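Local coordinates for protein acetyltransferase (Escherichia coli, PDB 7BYY) that acts as a toxin that acetylates aminoacyl-tRNAs, probably glycyl-tRNA among them, taking the acetyl group from acetyl-CoA, at residues 15-20 against 55-60; 70-75 against 100-105. The protein carries 1 engineered substitution. All blocks are in the same frame, centred on the assembly; numbering follows the deposited sequence.

Interaction 1 of 2, residues 15-20 against 55-60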
# COMPACT_ATOMS: atom_id res chain seq x y z
N SER A 15 8.96 -7.88 18.73
CA SER A 15 8.21 -7.72 17.49
C SER A 15 9.19 -7.76 16.32
O SER A 15 10.17 -7.01 16.29
CB SER A 15 7.42 -6.42 17.48
OG SER A 15 6.56 -6.35 16.36
N CYS A 16 8.92 -8.64 15.35
CA CYS A 16 9.81 -8.83 14.22
C CYS A 16 8.99 -8.94 12.94
O CYS A 16 7.90 -9.52 12.94
CB CYS A 16 10.67 -10.09 14.37
SG CYS A 16 11.45 -10.32 15.99
N ASN A 17 9.52 -8.37 11.86
CA ASN A 17 9.02 -8.68 10.53
C ASN A 17 9.45 -10.10 10.17
O ASN A 17 10.65 -10.39 10.10
CB ASN A 17 9.56 -7.69 9.50
CG ASN A 17 8.74 -6.42 9.43
OD1 ASN A 17 9.04 -5.44 10.10
ND2 ASN A 17 7.69 -6.44 8.61
N TYR A 18 8.48 -10.99 9.98
CA TYR A 18 8.80 -12.39 9.80
C TYR A 18 9.64 -12.60 8.54
O TYR A 18 9.29 -12.12 7.46
CB TYR A 18 7.52 -13.23 9.72
CG TYR A 18 7.81 -14.65 9.30
CD1 TYR A 18 7.52 -15.09 8.01
CD2 TYR A 18 8.39 -15.56 10.18
CE1 TYR A 18 7.79 -16.38 7.62
CE2 TYR A 18 8.67 -16.85 9.79
CZ TYR A 18 8.37 -17.26 8.51
OH TYR A 18 8.64 -18.55 8.11
N GLN A 19 10.74 -13.33 8.70
CA GLN A 19 11.62 -13.68 7.59
C GLN A 19 11.26 -15.08 7.10
O GLN A 19 11.13 -16.01 7.90
CB GLN A 19 13.09 -13.62 8.01
CG GLN A 19 13.44 -12.43 8.88
CD GLN A 19 14.25 -11.38 8.13
OE1 GLN A 19 15.13 -11.71 7.33
NE2 GLN A 19 13.95 -10.11 8.39
N SER A 20 11.11 -15.22 5.78
CA SER A 20 10.67 -16.49 5.21
C SER A 20 11.67 -17.62 5.41
O SER A 20 11.28 -18.79 5.37
CB SER A 20 10.38 -16.32 3.71
OG SER A 20 11.35 -15.50 3.09
N ALA A 55 2.74 -9.36 3.93
CA ALA A 55 3.77 -9.17 4.93
C ALA A 55 3.28 -9.73 6.26
O ALA A 55 2.08 -9.79 6.52
CB ALA A 55 4.14 -7.70 5.09
N ALA A 56 4.23 -10.15 7.10
CA ALA A 56 3.91 -10.80 8.36
C ALA A 56 4.63 -10.12 9.51
O ALA A 56 5.81 -9.77 9.41
CB ALA A 56 4.29 -12.29 8.32
N LYS A 57 3.90 -9.94 10.61
CA LYS A 57 4.45 -9.45 11.87
C LYS A 57 4.39 -10.57 12.90
O LYS A 57 3.34 -11.19 13.08
CB LYS A 57 3.68 -8.23 12.36
CG LYS A 57 4.33 -6.91 12.01
CD LYS A 57 5.59 -6.69 12.83
CE LYS A 57 6.56 -5.78 12.09
NZ LYS A 57 5.85 -4.61 11.49
N ALA A 58 5.52 -10.82 13.56
CA ALA A 58 5.64 -11.93 14.49
C ALA A 58 5.86 -11.43 15.91
O ALA A 58 6.46 -10.37 16.13
CB ALA A 58 6.80 -12.86 14.09
N LEU A 59 5.37 -12.21 16.87
CA LEU A 59 5.63 -11.99 18.29
C LEU A 59 6.46 -13.16 18.79
O LEU A 59 5.95 -14.28 18.93
CB LEU A 59 4.33 -11.87 19.08
CG LEU A 59 3.85 -10.45 19.34
CD1 LEU A 59 2.87 -10.42 20.50
CD2 LEU A 59 5.03 -9.52 19.60
N ILE A 60 7.74 -12.91 19.07
CA ILE A 60 8.68 -13.94 19.47
C ILE A 60 9.03 -13.74 20.93
O ILE A 60 9.18 -12.60 21.40
CB ILE A 60 9.95 -13.90 18.59
CG1 ILE A 60 9.57 -13.92 17.10
CG2 ILE A 60 10.88 -15.06 18.93
CD1 ILE A 60 8.68 -15.09 16.71
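Asn17 and Lys57 meet because CG of Asn17 is anti to its carbonyl carbon (chi1 -84°) and the lysine chain is bent at chi2 (-71°) and again at chi4. The two side chains cross obliquely, and the lysine's aliphatic part does most of the touching: Asn17 OD1 lies 3.2 Å from Lys57 CE, whereas the ammonium NZ stands farther off. One step along the same face, Lys57 CD is 3.7 Å from Ser15 OG, and CD2 of Leu59 approaches the backbone of Ser15. Tyr18, Ala56 and Ala58 build a small apolar patch: Tyr18 CB rests 3.6 Å from Ala56 CB, with Ala58 CB a little beyond. The tyrosine ring then turns away from 55-60 toward helix 35-50, and its OH hydrogen-bonds to Gln27 NE2 and Ile22 O. In the backbone, Cys16 and Ala58 form an antiparallel hydrogen-bonded pair, with Cys16 N 3.1 Å from Ala58 O and Ala58 N 2.8 Å from Cys16 O. Tyr18 N also bonds to Ala56 O (3.0 Å), beyond the non-hydrogen-bonded pair Asn17–Lys57. Helix 114-132 covers the Ser15, Asn17 and Lys57 face. Such antiparallel pairing of the N-terminal strand, outermost on its side within the chain, with the next strand, the two joined in the chain by a helical connection, is characteristic of the GNAT acetyltransferase fold.

Interaction 2 of 2, residues 70-75 against 100-105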
# COMPACT_ATOMS: atom_id res chain seq x y z
N ILE A 70 1.09 -14.23 15.28
CA ILE A 70 1.38 -13.90 13.89
C ILE A 70 0.35 -12.89 13.41
O ILE A 70 -0.74 -12.75 13.98
CB ILE A 70 1.38 -15.15 12.98
CG1 ILE A 70 2.30 -14.93 11.77
CG2 ILE A 70 -0.03 -15.49 12.52
CD1 ILE A 70 3.76 -14.83 12.13
N CYS A 71 0.71 -12.18 12.34
CA CYS A 71 -0.17 -11.14 11.81
C CYS A 71 0.22 -10.88 10.36
O CYS A 71 1.30 -10.32 10.11
CB CYS A 71 -0.06 -9.88 12.65
SG CYS A 71 -0.80 -8.45 11.87
N THR A 72 -0.64 -11.25 9.43
CA THR A 72 -0.37 -11.07 8.01
C THR A 72 -1.32 -10.03 7.41
O THR A 72 -2.48 -9.92 7.82
CB THR A 72 -0.50 -12.38 7.23
OG1 THR A 72 -1.81 -12.94 7.44
CG2 THR A 72 0.54 -13.39 7.70
N PHE A 73 -0.82 -9.29 6.43
CA PHE A 73 -1.57 -8.18 5.86
C PHE A 73 -1.09 -7.93 4.44
O PHE A 73 0.06 -8.21 4.10
CB PHE A 73 -1.41 -6.92 6.72
CG PHE A 73 0.01 -6.60 7.07
CD1 PHE A 73 0.62 -7.21 8.16
CD2 PHE A 73 0.74 -5.70 6.32
CE1 PHE A 73 1.93 -6.92 8.49
CE2 PHE A 73 2.05 -5.40 6.64
CZ PHE A 73 2.65 -6.01 7.73
N THR A 74 -1.99 -7.40 3.61
CA THR A 74 -1.73 -7.11 2.21
C THR A 74 -2.23 -5.71 1.88
O THR A 74 -2.76 -5.00 2.73
CB THR A 74 -2.40 -8.13 1.28
OG1 THR A 74 -3.81 -7.85 1.20
CG2 THR A 74 -2.22 -9.55 1.78
N ALA A 75 -2.06 -5.32 0.62
CA ALA A 75 -2.67 -4.10 0.11
C ALA A 75 -4.03 -4.43 -0.50
O ALA A 75 -4.24 -5.52 -1.04
CB ALA A 75 -1.77 -3.44 -0.94
N LEU A 100 -6.08 -6.31 6.97
CA LEU A 100 -5.61 -7.29 7.95
C LEU A 100 -6.30 -8.61 7.65
O LEU A 100 -7.52 -8.74 7.82
CB LEU A 100 -5.90 -6.82 9.37
CG LEU A 100 -5.21 -7.59 10.49
CD1 LEU A 100 -3.71 -7.47 10.35
CD2 LEU A 100 -5.66 -7.09 11.86
N VAL A 101 -5.54 -9.59 7.18
CA VAL A 101 -6.13 -10.85 6.75
C VAL A 101 -6.03 -11.95 7.81
O VAL A 101 -6.80 -12.92 7.76
CB VAL A 101 -5.52 -11.33 5.42
CG1 VAL A 101 -5.41 -10.16 4.45
CG2 VAL A 101 -4.16 -11.97 5.64
N MET A 102 -5.12 -11.82 8.77
CA MET A 102 -4.96 -12.84 9.79
C MET A 102 -4.25 -12.25 10.99
O MET A 102 -3.30 -11.48 10.84
CB MET A 102 -4.17 -14.04 9.26
CG MET A 102 -5.02 -15.25 8.96
SD MET A 102 -4.08 -16.58 8.19
CE MET A 102 -3.60 -15.79 6.65
N LEU A 103 -4.72 -12.62 12.18
CA LEU A 103 -3.99 -12.30 13.41
C LEU A 103 -4.39 -13.34 14.45
O LEU A 103 -5.54 -13.36 14.90
CB LEU A 103 -4.30 -10.88 13.89
CG LEU A 103 -4.07 -10.58 15.37
CD1 LEU A 103 -2.60 -10.67 15.71
CD2 LEU A 103 -4.59 -9.20 15.71
N GLY A 104 -3.45 -14.19 14.81
CA GLY A 104 -3.70 -15.24 15.78
C GLY A 104 -2.63 -15.27 16.84
O GLY A 104 -1.45 -15.05 16.56
N VAL A 105 -3.05 -15.55 18.07
CA VAL A 105 -2.16 -15.73 19.21
C VAL A 105 -2.23 -17.19 19.62
O VAL A 105 -3.32 -17.75 19.76
CB VAL A 105 -2.53 -14.81 20.39
CG1 VAL A 105 -1.78 -15.23 21.65
CG2 VAL A 105 -2.25 -13.36 20.04
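Thr72 meets Val101 and Met102 together, and this is where the antiparallel register slips by one residue. Its carbonyl oxygen accepts Val101 N at 3.1 Å and, more weakly, Met102 N at 3.4 Å, so two successive amides of one strand converge on a single acceptor: a classic beta bulge. In return Thr72 N gives a bond to Met102 O (3.0 Å). The threonine side chain also meets both residues, but by packing. Its OG1 sits between the backbone N and the carbonyl carbon (chi1 57°), next to Val101 CG2 and Met102 CB; the Met102 side chain runs beside that of Thr72 and points the same way, while Val101 crosses it at about a right angle. On the opposite face of the sheet, Cys71 SG contacts Leu100 CD1 (3.4 Å), and the same methyl reaches Phe73 CB at 4.3 Å. Leu103 adds CD1 against Cys71 CB. Regular pairing resumes on the Ile70 side of the bulge, where Ile70 and Gly104 exchange two backbone bonds, Ile70 N to Gly104 O (3.0 Å) and Gly104 N to Ile70 O (3.2 Å). A bulge in this strand, which leads into the long helix 114-132, is a familiar feature of GNAT enzymes. Farther out, helix 35-50 covers Ile70, Thr72 and Met102 through Val41, Phe40 and Ile37, while Phe122 of helix 114-132 lies against Cys71, Leu100 and Phe73. Strand 55-61 borders 70-75, and Tyr139 of strand 137-142 continues the sheet from Leu100.

In the fold
Both interactions belong to one sheet: strand 55-61, which closes interaction 1, is also the neighbour of strand 67-79, which opens interaction 2, so four successive strands run antiparallel across the two contacts. Their centres are 10 Å apart. Probable backbone hydrogen bonds join them, Lys57 N to Cys71 O at 2.7 Å and Ala55 N to Phe73 O at 2.9 Å. Helices 35-50 and 114-132 pack on the two faces of both contacts, and His125 touches Asn17, Lys57 and Phe73 alike. At one margin the second subunit joins in, its Pro134 against Ala55 and its Leu133 against Phe73. Interaction 2 lies nearer the chain centre and contains the bulged strand, which in GNAT relatives borders the acetyl-CoA site.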